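Local coordinates for protein putative tetR family transcription regulator (Shewanella loihica, PDB 3PPB) that probably binds DNA through a helix-turn-helix motif and regulates transcription, at residues Ile72-Val76 / Gln88-Ala93; Val64-Phe68 / Lys103-Phe107; Asn156-Gln160 / Leu187-Met192; Leu57-Leu62 / Thr115-Arg121. One frame throughout, in Å; residues are numbered along the deposited sequence. Where two conformers were deposited one is given.

The chain is all-helical, and three of the four contacts lie along one long helix, 53-74. Contact 4 uses its early part, contact 2 its middle and contact 1 its end. Their partners are helices 118-128, 101-110 and 82-99, so the three are nested: contact 1 lies inside the loop closed by contact 2, and contact 2 inside that of contact 4. Contacts 1 and 4 have centres about 23 Å apart; contacts 2 and 4, with centres about 12 Å apart, touch through Phe106. Contact 3 follows in series and joins helices 150-170 and 178-192. It meets contact 1 through Trp90 and Phe188. Contacts 3 and 4 both touch the second subunit, so both lie at the subunit interface.

Contact 1 (Ile72-Val76 / Gln88-Ala93); sequences IQASV and QLWFAA
Ile72 places CG1 between its backbone N and carbonyl carbon (chi1 70°), which turns CG2 onto Ala93 and leaves CG1 beside Leu89. Val76 sets CG1 anti to the backbone N (chi1 173°), and its other branch, CG2, faces Leu89 and Gln88. The contact joins the end of helix 53-74 to helix 82-99, consecutive helices of the tetracycline-repressor-like fold. No hydrogen bond crosses it. The backbones come close where Ala92 faces Ile72: the CA atoms of these two residues are 5.1 Å apart. Ile72 CG2 presses on Ala93 CA at 3.5 Å, a tight carbon pair. Leu89 lies at about a right angle to Ile72, with Leu89 CD2 3.6 Å from Ile72 O. Ser75 adds its CB, 3.7 Å from Ala92 CB, while its OG is hydrogen-bonded back to Ala71 O. Phe131 of helix 130-141 touches both Ile72 and Leu89, so a third helix packs against the pair. With an alanine at Ile72, both branches would be gone, and a gap would probably open between Leu89 CD2 and the backbone of Ala93. At the far end of the contact, Val76 CG2 lies 3.7 Å from Gln88 CB and equally 3.7 Å from Leu89 CG.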
# COMPACT_ATOMS: atom_id res chain seq x y z
N ILE A 72 -3.11 -16.94 -10.27
CA ILE A 72 -1.76 -17.25 -9.80
C ILE A 72 -1.63 -18.73 -9.43
O ILE A 72 -0.59 -19.33 -9.74
CB ILE A 72 -1.27 -16.28 -8.69
CG1 ILE A 72 -1.99 -16.46 -7.34
CG2 ILE A 72 -1.36 -14.83 -9.19
CD1 ILE A 72 -1.34 -15.71 -6.16
N GLN A 73 -2.69 -19.35 -8.88
CA GLN A 73 -2.65 -20.78 -8.52
C GLN A 73 -2.69 -21.67 -9.79
O GLN A 73 -1.97 -22.66 -9.84
CB GLN A 73 -3.77 -21.16 -7.56
CG GLN A 73 -3.57 -20.61 -6.16
CD GLN A 73 -4.52 -21.25 -5.19
OE1 GLN A 73 -5.67 -20.82 -5.03
NE2 GLN A 73 -4.06 -22.31 -4.53
N ALA A 74 -3.48 -21.28 -10.81
CA ALA A 74 -3.59 -22.01 -12.07
C ALA A 74 -2.27 -21.98 -12.88
O ALA A 74 -2.06 -22.84 -13.73
CB ALA A 74 -4.73 -21.46 -12.90
N SER A 75 -1.40 -21.00 -12.60
CA SER A 75 -0.11 -20.79 -13.27
C SER A 75 1.00 -21.65 -12.68
O SER A 75 2.11 -21.69 -13.22
CB SER A 75 0.29 -19.32 -13.17
OG SER A 75 -0.66 -18.47 -13.79
N VAL A 76 0.71 -22.33 -11.56
CA VAL A 76 1.69 -23.09 -10.81
C VAL A 76 1.37 -24.57 -10.77
O VAL A 76 0.34 -24.98 -10.23
CB VAL A 76 1.81 -22.51 -9.38
CG1 VAL A 76 2.71 -23.37 -8.48
CG2 VAL A 76 2.29 -21.06 -9.41
N GLN A 88 7.41 -19.00 -8.91
CA GLN A 88 6.34 -19.10 -9.91
C GLN A 88 5.12 -18.28 -9.47
O GLN A 88 4.53 -17.60 -10.31
CB GLN A 88 5.89 -20.56 -10.12
CG GLN A 88 6.89 -21.52 -10.74
CD GLN A 88 6.26 -22.91 -10.86
OE1 GLN A 88 5.37 -23.16 -11.68
NE2 GLN A 88 6.68 -23.85 -10.00
N LEU A 89 4.74 -18.35 -8.16
CA LEU A 89 3.57 -17.61 -7.67
C LEU A 89 3.81 -16.11 -7.72
O LEU A 89 2.92 -15.36 -8.11
CB LEU A 89 3.21 -18.02 -6.24
CG LEU A 89 2.43 -19.34 -6.09
CD1 LEU A 89 2.57 -19.88 -4.72
CD2 LEU A 89 0.94 -19.17 -6.44
N TRP A 90 5.03 -15.68 -7.33
CA TRP A 90 5.42 -14.27 -7.33
C TRP A 90 5.39 -13.70 -8.76
O TRP A 90 4.77 -12.66 -8.98
CB TRP A 90 6.81 -14.14 -6.72
CG TRP A 90 7.38 -12.76 -6.78
CD1 TRP A 90 8.33 -12.31 -7.64
CD2 TRP A 90 7.00 -11.64 -5.97
NE1 TRP A 90 8.63 -10.99 -7.36
CE2 TRP A 90 7.81 -10.56 -6.35
CE3 TRP A 90 6.04 -11.45 -4.95
CZ2 TRP A 90 7.71 -9.30 -5.74
CZ3 TRP A 90 5.95 -10.21 -4.34
CH2 TRP A 90 6.79 -9.16 -4.73
N PHE A 91 6.01 -14.40 -9.73
CA PHE A 91 6.03 -13.89 -11.09
C PHE A 91 4.65 -14.03 -11.76
O PHE A 91 4.31 -13.16 -12.56
CB PHE A 91 7.17 -14.48 -11.93
CG PHE A 91 8.52 -13.94 -11.46
CD1 PHE A 91 8.77 -12.57 -11.43
CD2 PHE A 91 9.53 -14.80 -11.05
CE1 PHE A 91 10.00 -12.07 -10.97
CE2 PHE A 91 10.77 -14.30 -10.63
CZ PHE A 91 11.00 -12.93 -10.59
N ALA A 92 3.82 -15.01 -11.37
CA ALA A 92 2.43 -15.11 -11.88
C ALA A 92 1.60 -13.94 -11.36
O ALA A 92 0.75 -13.42 -12.09
CB ALA A 92 1.78 -16.42 -11.45
N ALA A 93 1.82 -13.53 -10.09
CA ALA A 93 1.11 -12.40 -9.47
C ALA A 93 1.48 -11.09 -10.17
O ALA A 93 0.60 -10.31 -10.53
CB ALA A 93 1.44 -12.33 -7.97

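Contact 2 (Val64-Phe68 / Lys103-Phe107); sequences VKQEF and KQAFF. With EDO (1,2-ethanediol), chain D; EDO (1,2-ethanediol), chain G; EDO (1,2-ethanediol), chain H.
A T-shaped aromatic pair, Phe68 and Phe107, marks the buried crossing of helices 53-74 and 101-110 in the helical core of this TetR-like fold. The axes of the two short segments pass 11.1 Å apart at 115°. Phe107 turns its edge to the face of Phe68, with the planes at 84° and Phe107 CE2 3.7 Å from Phe68 CG. Trp96 and Tyr161 extend the cluster of rings. Val64 CG1 wedges in beside it, 3.7 Å from both Phe107 CZ and Lys103 CB. The Lys65 chain bends at its second torsion (chi2 -82°), which brings NZ over the face of Phe107 in a cation-pi contact, 4.9 Å from the ring centroid. Lys65 NZ also donates to O1 and O2 of an ethanediol, each at 2.8 Å, and weakly to Ser111 OG. That diol shares the ring face, its O2 3.3 Å from Phe107 CG. At the outer side, Lys103 NZ makes a salt bridge to the syn lone pair of Glu67 OE1 at 2.8 Å. Two more diols donate to Glu67 OE1 and OE2. All three probably come from the crystallisation liquor. With tetraethylene glycol bound near Phe68, an ammonium among rings is consistent with the family's ligand pocket, though no natural ligand is seen here.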
# COMPACT_ATOMS: atom_id res chain seq x y z
N VAL A 64 -12.61 -9.66 -7.42
CA VAL A 64 -11.30 -9.41 -8.03
C VAL A 64 -10.22 -10.24 -7.27
O VAL A 64 -9.38 -10.86 -7.92
CB VAL A 64 -10.92 -7.90 -8.14
CG1 VAL A 64 -9.60 -7.73 -8.88
CG2 VAL A 64 -12.02 -7.10 -8.87
N LYS A 65 -10.28 -10.28 -5.93
CA LYS A 65 -9.35 -11.09 -5.13
C LYS A 65 -9.43 -12.57 -5.57
O LYS A 65 -8.38 -13.20 -5.76
CB LYS A 65 -9.63 -10.96 -3.61
CG LYS A 65 -9.22 -9.64 -2.99
CD LYS A 65 -7.73 -9.60 -2.66
CE LYS A 65 -7.30 -8.23 -2.22
NZ LYS A 65 -5.99 -8.29 -1.52
N GLN A 66 -10.67 -13.10 -5.78
CA GLN A 66 -10.85 -14.49 -6.22
C GLN A 66 -10.23 -14.72 -7.60
O GLN A 66 -9.53 -15.72 -7.77
CB GLN A 66 -12.32 -14.92 -6.20
CG GLN A 66 -12.48 -16.45 -6.33
CD GLN A 66 -11.86 -17.20 -5.18
OE1 GLN A 66 -12.29 -17.09 -4.03
NE2 GLN A 66 -10.80 -17.97 -5.44
N GLU A 67 -10.42 -13.79 -8.55
CA GLU A 67 -9.81 -13.87 -9.89
C GLU A 67 -8.28 -13.94 -9.80
O GLU A 67 -7.65 -14.76 -10.47
CB GLU A 67 -10.22 -12.65 -10.73
CG GLU A 67 -11.64 -12.70 -11.24
CD GLU A 67 -12.01 -11.44 -11.99
OE1 GLU A 67 -11.13 -10.86 -12.66
OE2 GLU A 67 -13.19 -11.01 -11.88
N PHE A 68 -7.69 -13.06 -8.98
CA PHE A 68 -6.25 -12.99 -8.75
C PHE A 68 -5.73 -14.33 -8.19
O PHE A 68 -4.76 -14.89 -8.72
CB PHE A 68 -5.95 -11.84 -7.79
CG PHE A 68 -4.52 -11.72 -7.32
CD1 PHE A 68 -3.54 -11.20 -8.16
CD2 PHE A 68 -4.16 -12.09 -6.03
CE1 PHE A 68 -2.22 -11.04 -7.71
CE2 PHE A 68 -2.85 -11.93 -5.58
CZ PHE A 68 -1.89 -11.42 -6.42
N LYS A 103 -7.85 -3.63 -12.68
CA LYS A 103 -8.01 -4.44 -11.47
C LYS A 103 -6.82 -4.28 -10.53
O LYS A 103 -7.00 -4.26 -9.31
CB LYS A 103 -8.22 -5.91 -11.84
CG LYS A 103 -9.60 -6.16 -12.39
CD LYS A 103 -9.71 -7.50 -13.09
CE LYS A 103 -11.08 -7.59 -13.72
NZ LYS A 103 -11.22 -8.82 -14.53
N GLN A 104 -5.60 -4.11 -11.11
CA GLN A 104 -4.40 -3.89 -10.31
C GLN A 104 -4.44 -2.50 -9.63
O GLN A 104 -4.14 -2.39 -8.44
CB GLN A 104 -3.12 -4.07 -11.15
CG GLN A 104 -1.82 -3.73 -10.41
CD GLN A 104 -1.64 -4.49 -9.11
OE1 GLN A 104 -2.14 -5.61 -8.94
NE2 GLN A 104 -0.90 -3.91 -8.18
N ALA A 105 -4.85 -1.45 -10.38
CA ALA A 105 -5.00 -0.10 -9.80
C ALA A 105 -6.03 -0.14 -8.63
O ALA A 105 -5.82 0.52 -7.62
CB ALA A 105 -5.45 0.88 -10.88
N PHE A 106 -7.10 -0.96 -8.77
CA PHE A 106 -8.14 -1.21 -7.76
C PHE A 106 -7.49 -1.81 -6.51
O PHE A 106 -7.83 -1.38 -5.41
CB PHE A 106 -9.24 -2.13 -8.33
CG PHE A 106 -10.28 -2.56 -7.32
CD1 PHE A 106 -11.38 -1.75 -7.04
CD2 PHE A 106 -10.16 -3.77 -6.63
CE1 PHE A 106 -12.33 -2.13 -6.09
CE2 PHE A 106 -11.11 -4.15 -5.68
CZ PHE A 106 -12.20 -3.34 -5.43
N PHE A 107 -6.54 -2.77 -6.66
CA PHE A 107 -5.83 -3.34 -5.50
C PHE A 107 -4.96 -2.28 -4.83
O PHE A 107 -4.99 -2.12 -3.61
CB PHE A 107 -4.95 -4.54 -5.89
CG PHE A 107 -5.62 -5.87 -6.12
CD1 PHE A 107 -6.89 -6.14 -5.60
CD2 PHE A 107 -4.97 -6.88 -6.81
CE1 PHE A 107 -7.49 -7.38 -5.79
CE2 PHE A 107 -5.55 -8.14 -6.96
CZ PHE A 107 -6.81 -8.38 -6.47
C1 EDO D . -2.84 -9.17 -3.08
O1 EDO D . -4.01 -9.85 -2.64
C2 EDO D . -3.27 -8.06 -4.03
O2 EDO D . -4.23 -7.22 -3.40
C1 EDO G . -8.24 -12.28 -14.72
O1 EDO G . -8.75 -11.45 -13.67
C2 EDO G . -7.86 -13.64 -14.14
O2 EDO G . -7.23 -14.45 -15.15
C1 EDO H . -15.65 -6.84 -12.83
O1 EDO H . -14.71 -7.14 -13.87
C2 EDO H . -15.91 -8.10 -12.01
O2 EDO H . -14.68 -8.54 -11.43

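Contact 3 (Asn156-Gln160 / Leu187-Met192)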
# COMPACT_ATOMS: atom_id res chain seq x y z
N ASN A 156 3.18 -8.76 5.09
CA ASN A 156 4.45 -8.39 4.49
C ASN A 156 4.48 -8.82 3.03
O ASN A 156 4.88 -8.02 2.19
CB ASN A 156 5.62 -8.96 5.29
CG ASN A 156 6.93 -8.61 4.67
OD1 ASN A 156 7.37 -7.45 4.68
ND2 ASN A 156 7.46 -9.58 3.98
N CYS A 157 4.04 -10.07 2.71
CA CYS A 157 3.95 -10.55 1.31
C CYS A 157 3.11 -9.58 0.50
O CYS A 157 3.48 -9.20 -0.61
CB CYS A 157 3.36 -11.95 1.25
SG CYS A 157 4.39 -13.23 1.97
N HIS A 158 1.97 -9.18 1.07
CA HIS A 158 1.01 -8.26 0.48
C HIS A 158 1.64 -6.87 0.23
O HIS A 158 1.50 -6.34 -0.88
CB HIS A 158 -0.22 -8.15 1.38
CG HIS A 158 -1.41 -7.48 0.78
ND1 HIS A 158 -1.48 -7.19 -0.56
CD2 HIS A 158 -2.58 -7.12 1.37
CE1 HIS A 158 -2.66 -6.62 -0.73
NE2 HIS A 158 -3.36 -6.57 0.40
N GLY A 159 2.36 -6.33 1.23
CA GLY A 159 3.03 -5.04 1.09
C GLY A 159 4.13 -5.06 0.03
O GLY A 159 4.29 -4.09 -0.72
N GLN A 160 4.89 -6.16 -0.03
CA GLN A 160 5.98 -6.28 -1.01
C GLN A 160 5.42 -6.45 -2.40
O GLN A 160 5.98 -5.90 -3.34
CB GLN A 160 6.93 -7.42 -0.66
CG GLN A 160 7.71 -7.12 0.62
CD GLN A 160 8.81 -8.09 0.82
OE1 GLN A 160 8.58 -9.24 1.23
NE2 GLN A 160 10.03 -7.67 0.53
N LEU A 187 14.04 -9.64 -2.97
CA LEU A 187 13.54 -8.82 -1.85
C LEU A 187 12.41 -9.56 -1.17
O LEU A 187 12.37 -9.60 0.05
CB LEU A 187 13.09 -7.43 -2.30
CG LEU A 187 14.22 -6.43 -2.65
CD1 LEU A 187 13.75 -5.42 -3.65
CD2 LEU A 187 14.80 -5.73 -1.41
N PHE A 188 11.52 -10.19 -1.95
CA PHE A 188 10.36 -10.93 -1.43
C PHE A 188 10.80 -12.17 -0.61
O PHE A 188 10.39 -12.32 0.54
CB PHE A 188 9.46 -11.34 -2.60
CG PHE A 188 8.29 -12.22 -2.21
CD1 PHE A 188 7.20 -11.70 -1.54
CD2 PHE A 188 8.27 -13.57 -2.57
CE1 PHE A 188 6.10 -12.51 -1.22
CE2 PHE A 188 7.19 -14.38 -2.22
CZ PHE A 188 6.11 -13.85 -1.55
N TRP A 189 11.62 -13.07 -1.21
CA TRP A 189 12.08 -14.29 -0.58
C TRP A 189 12.96 -14.00 0.64
O TRP A 189 12.74 -14.61 1.69
CB TRP A 189 12.87 -15.16 -1.59
CG TRP A 189 13.26 -16.49 -1.00
CD1 TRP A 189 14.50 -16.86 -0.56
CD2 TRP A 189 12.38 -17.61 -0.73
NE1 TRP A 189 14.45 -18.15 -0.05
CE2 TRP A 189 13.17 -18.62 -0.14
CE3 TRP A 189 11.00 -17.85 -0.94
CZ2 TRP A 189 12.62 -19.87 0.25
CZ3 TRP A 189 10.48 -19.09 -0.57
CH2 TRP A 189 11.29 -20.08 0.00
N ASN A 190 13.96 -13.09 0.51
CA ASN A 190 14.92 -12.81 1.58
C ASN A 190 14.28 -12.18 2.81
O ASN A 190 14.81 -12.33 3.91
CB ASN A 190 16.08 -11.98 1.07
CG ASN A 190 16.97 -12.79 0.17
OD1 ASN A 190 16.87 -14.02 0.10
ND2 ASN A 190 17.83 -12.13 -0.57
N ALA A 191 13.12 -11.51 2.66
CA ALA A 191 12.43 -10.99 3.84
C ALA A 191 12.01 -12.13 4.75
O ALA A 191 12.15 -12.02 5.96
CB ALA A 191 11.18 -10.19 3.43
N MSE A 192 11.54 -13.24 4.16
CA MSE A 192 10.99 -14.44 4.82
C MSE A 192 11.99 -15.52 5.17
O MSE A 192 11.74 -16.30 6.08
CB MSE A 192 9.99 -15.13 3.89
CG MSE A 192 8.81 -14.30 3.44
SE MSE A 192 7.50 -15.49 2.66
CE MSE A 192 8.39 -15.92 0.96
O HOH W 1 7.79 -11.59 1.64
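Cys157 and Phe188 form the tightly packed, sulfur-aromatic side of this contact, while Gln160 carries a polar, water-bridged side. The two helices, 150-170 and 178-192, run nearly antiparallel (158° between the segment axes). They meet the second subunit, as in the four-helix bundle by which TetR-family proteins dimerise. Cys157 SG rests obliquely by the Phe188 ring, 3.7 Å from Phe188 CE1. Trp90 stacks on that same ring. The backbones spread from 6.4 Å between Gln160 CA and Phe188 CA to 8.4 Å between Asn156 CA and Ala191 CA. On the polar side a water donates to Phe188 O at 2.9 Å; its approach to Gln160 OE1 is doubtfully short. Gln160 has CG anti to its carbonyl carbon (chi1 -68°) and an extended chain, which carries the amide across. There Gln160 NE2 donates to Leu187 O at 3.1 Å (158° at the hydrogen), from above the carbonyl plane. It also donates to Asn156 OD1 of the second subunit. Asn156 ND2 gives Gln160 OE1 a bent bond of 3.0 Å. A leucine in place of Gln160 would probably leave Leu187 O, Asn156 ND2 and Asn156 OD1 of the second subunit short of a partner. Ala191 CB closes up to this amide pair, 3.5 Å from Gln160 OE1 and 3.8 Å from Asn156 ND2.

Contact 4 (Leu57-Leu62 / Thr115-Arg121). With EDO (1,2-ethanediol), chain I; EDO (1,2-ethanediol), chain E.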
# COMPACT_ATOMS: atom_id res chain seq x y z
N LEU A 57 -18.99 -2.43 -3.34
CA LEU A 57 -17.53 -2.40 -3.22
C LEU A 57 -17.00 -3.72 -2.64
O LEU A 57 -15.99 -4.23 -3.12
CB LEU A 57 -17.04 -1.21 -2.36
CG LEU A 57 -15.53 -1.20 -2.02
CD1 LEU A 57 -14.69 -1.09 -3.27
CD2 LEU A 57 -15.18 -0.11 -1.00
N GLU A 58 -17.67 -4.26 -1.62
CA GLU A 58 -17.25 -5.50 -0.95
C GLU A 58 -17.33 -6.71 -1.89
O GLU A 58 -16.40 -7.52 -1.93
CB GLU A 58 -18.09 -5.74 0.31
CG GLU A 58 -17.77 -4.75 1.41
CD GLU A 58 -18.67 -4.78 2.63
OE1 GLU A 58 -19.64 -5.58 2.65
OE2 GLU A 58 -18.40 -4.01 3.58
N GLN A 59 -18.42 -6.79 -2.69
CA GLN A 59 -18.62 -7.88 -3.64
C GLN A 59 -17.60 -7.78 -4.77
O GLN A 59 -17.06 -8.80 -5.20
CB GLN A 59 -20.07 -7.91 -4.19
CG GLN A 59 -21.13 -8.32 -3.16
CD GLN A 59 -20.82 -9.62 -2.45
OE1 GLN A 59 -20.73 -10.69 -3.07
NE2 GLN A 59 -20.62 -9.56 -1.14
N LEU A 60 -17.33 -6.55 -5.24
CA LEU A 60 -16.33 -6.31 -6.27
C LEU A 60 -14.95 -6.73 -5.76
O LEU A 60 -14.22 -7.47 -6.44
CB LEU A 60 -16.34 -4.82 -6.66
CG LEU A 60 -15.33 -4.38 -7.70
CD1 LEU A 60 -15.52 -5.12 -9.03
CD2 LEU A 60 -15.37 -2.87 -7.89
N PHE A 61 -14.59 -6.25 -4.54
CA PHE A 61 -13.32 -6.53 -3.87
C PHE A 61 -13.05 -8.02 -3.81
O PHE A 61 -12.00 -8.46 -4.29
CB PHE A 61 -13.34 -5.92 -2.45
CG PHE A 61 -12.07 -6.10 -1.65
CD1 PHE A 61 -10.97 -5.30 -1.88
CD2 PHE A 61 -11.99 -7.07 -0.65
CE1 PHE A 61 -9.79 -5.48 -1.15
CE2 PHE A 61 -10.82 -7.23 0.09
CZ PHE A 61 -9.74 -6.43 -0.16
N LEU A 62 -14.00 -8.81 -3.25
CA LEU A 62 -13.84 -10.26 -3.09
C LEU A 62 -13.76 -10.96 -4.44
O LEU A 62 -12.98 -11.92 -4.59
CB LEU A 62 -14.96 -10.86 -2.22
CG LEU A 62 -15.03 -10.38 -0.76
CD1 LEU A 62 -16.32 -10.83 -0.11
CD2 LEU A 62 -13.82 -10.86 0.07
N THR A 115 -10.52 1.89 3.71
CA THR A 115 -11.82 2.00 3.03
C THR A 115 -12.64 0.70 3.16
O THR A 115 -13.84 0.76 3.47
CB THR A 115 -11.66 2.41 1.54
OG1 THR A 115 -10.73 3.48 1.43
CG2 THR A 115 -12.98 2.82 0.90
N VAL A 116 -12.01 -0.47 2.90
CA VAL A 116 -12.72 -1.75 2.95
C VAL A 116 -12.82 -2.20 4.41
O VAL A 116 -11.83 -2.09 5.14
CB VAL A 116 -12.08 -2.85 2.05
CG1 VAL A 116 -12.90 -4.13 2.04
CG2 VAL A 116 -11.88 -2.34 0.62
N GLU A 117 -14.01 -2.72 4.82
CA GLU A 117 -14.26 -3.28 6.15
C GLU A 117 -13.19 -4.31 6.48
O GLU A 117 -12.85 -5.12 5.60
CB GLU A 117 -15.64 -3.95 6.20
CG GLU A 117 -16.76 -3.06 6.70
CD GLU A 117 -16.64 -2.53 8.12
OE1 GLU A 117 -16.06 -3.22 8.99
OE2 GLU A 117 -17.14 -1.41 8.35
N GLN A 118 -12.64 -4.27 7.72
CA GLN A 118 -11.59 -5.20 8.16
C GLN A 118 -12.03 -6.66 8.00
O GLN A 118 -11.21 -7.48 7.57
CB GLN A 118 -11.17 -4.93 9.62
CG GLN A 118 -9.77 -5.45 9.95
CD GLN A 118 -9.29 -5.06 11.33
OE1 GLN A 118 -9.41 -3.91 11.76
NE2 GLN A 118 -8.71 -6.02 12.04
N SER A 119 -13.31 -6.96 8.29
CA SER A 119 -13.87 -8.31 8.17
C SER A 119 -13.81 -8.83 6.72
O SER A 119 -13.49 -10.00 6.51
CB SER A 119 -15.30 -8.35 8.70
OG SER A 119 -16.15 -7.44 8.02
N VAL A 120 -14.06 -7.95 5.73
CA VAL A 120 -14.01 -8.30 4.30
C VAL A 120 -12.54 -8.49 3.87
O VAL A 120 -12.25 -9.42 3.12
CB VAL A 120 -14.76 -7.26 3.43
CG1 VAL A 120 -14.57 -7.52 1.93
CG2 VAL A 120 -16.24 -7.25 3.78
N ARG A 121 -11.62 -7.63 4.37
CA ARG A 121 -10.19 -7.76 4.09
C ARG A 121 -9.67 -9.08 4.67
O ARG A 121 -8.82 -9.72 4.04
CB ARG A 121 -9.40 -6.56 4.65
CG ARG A 121 -9.61 -5.26 3.86
CD ARG A 121 -8.60 -4.17 4.19
NE ARG A 121 -8.79 -3.58 5.52
CZ ARG A 121 -7.96 -3.76 6.55
NH1 ARG A 121 -6.89 -4.54 6.43
NH2 ARG A 121 -8.21 -3.18 7.72
C1 EDO I . -16.35 -1.09 2.46
O1 EDO I . -16.35 -2.29 3.23
C2 EDO I . -17.31 -0.04 3.00
O2 EDO I . -17.51 -0.11 4.42
C1 EDO E . -11.20 7.86 1.84
O1 EDO E . -10.74 7.32 0.60
C2 EDO E . -12.35 7.04 2.42
O2 EDO E . -11.93 5.76 2.90
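Val120 divides its two methyls between neighbours on helix 53-74. Its first torsion (chi1 173°) sends CG1 to Phe61 and Leu62, and CG2 to Glu58. Val120 CG1 is 3.7 Å from Phe61 CD2 and 3.9 Å from Leu62 CD2. The Phe61 and Val120 side chains run antiparallel alongside one another. Phe61 is also met over one ring face. Val116 CG1 sits above the centre of the ring in a CH-pi contact, 4.2 Å from the Phe61 centroid and 13° off the normal. Arg121 lies obliquely to the same ring through its CA. Its side chain starts away from segment 57-62, and its NE makes a weak bond to Val116 O. The guanidinium has a long, weak ion pair with Asp170 of the second subunit, and Arg166 of that subunit brings a like charge close.

Helix 53-74 follows the predicted helix-turn-helix and in TetR-family proteins joins the DNA-binding part to the helical body. Here its early turns pack on the start of helix 118-128, with Glu117 at the N-cap position. Phe106 of helix 101-110 touches Phe61 and Leu57 as well.

Glu58 uses both its carbons and its charge. Its extended chain lies across Val120, with Glu58 CD 3.7 Å from Val120 CG2. In this crystal an ethanediol, probably from the crystallisation liquor, bridges the two segments. Its O1 donates to Glu58 OE2 at 2.7 Å and accepts from Glu117 N at 2.9 Å, at an angle of 164°. Glu58 OE2 and Glu117 OE2 are like charges 5.6 Å apart, which would probably disfavour each other somewhat.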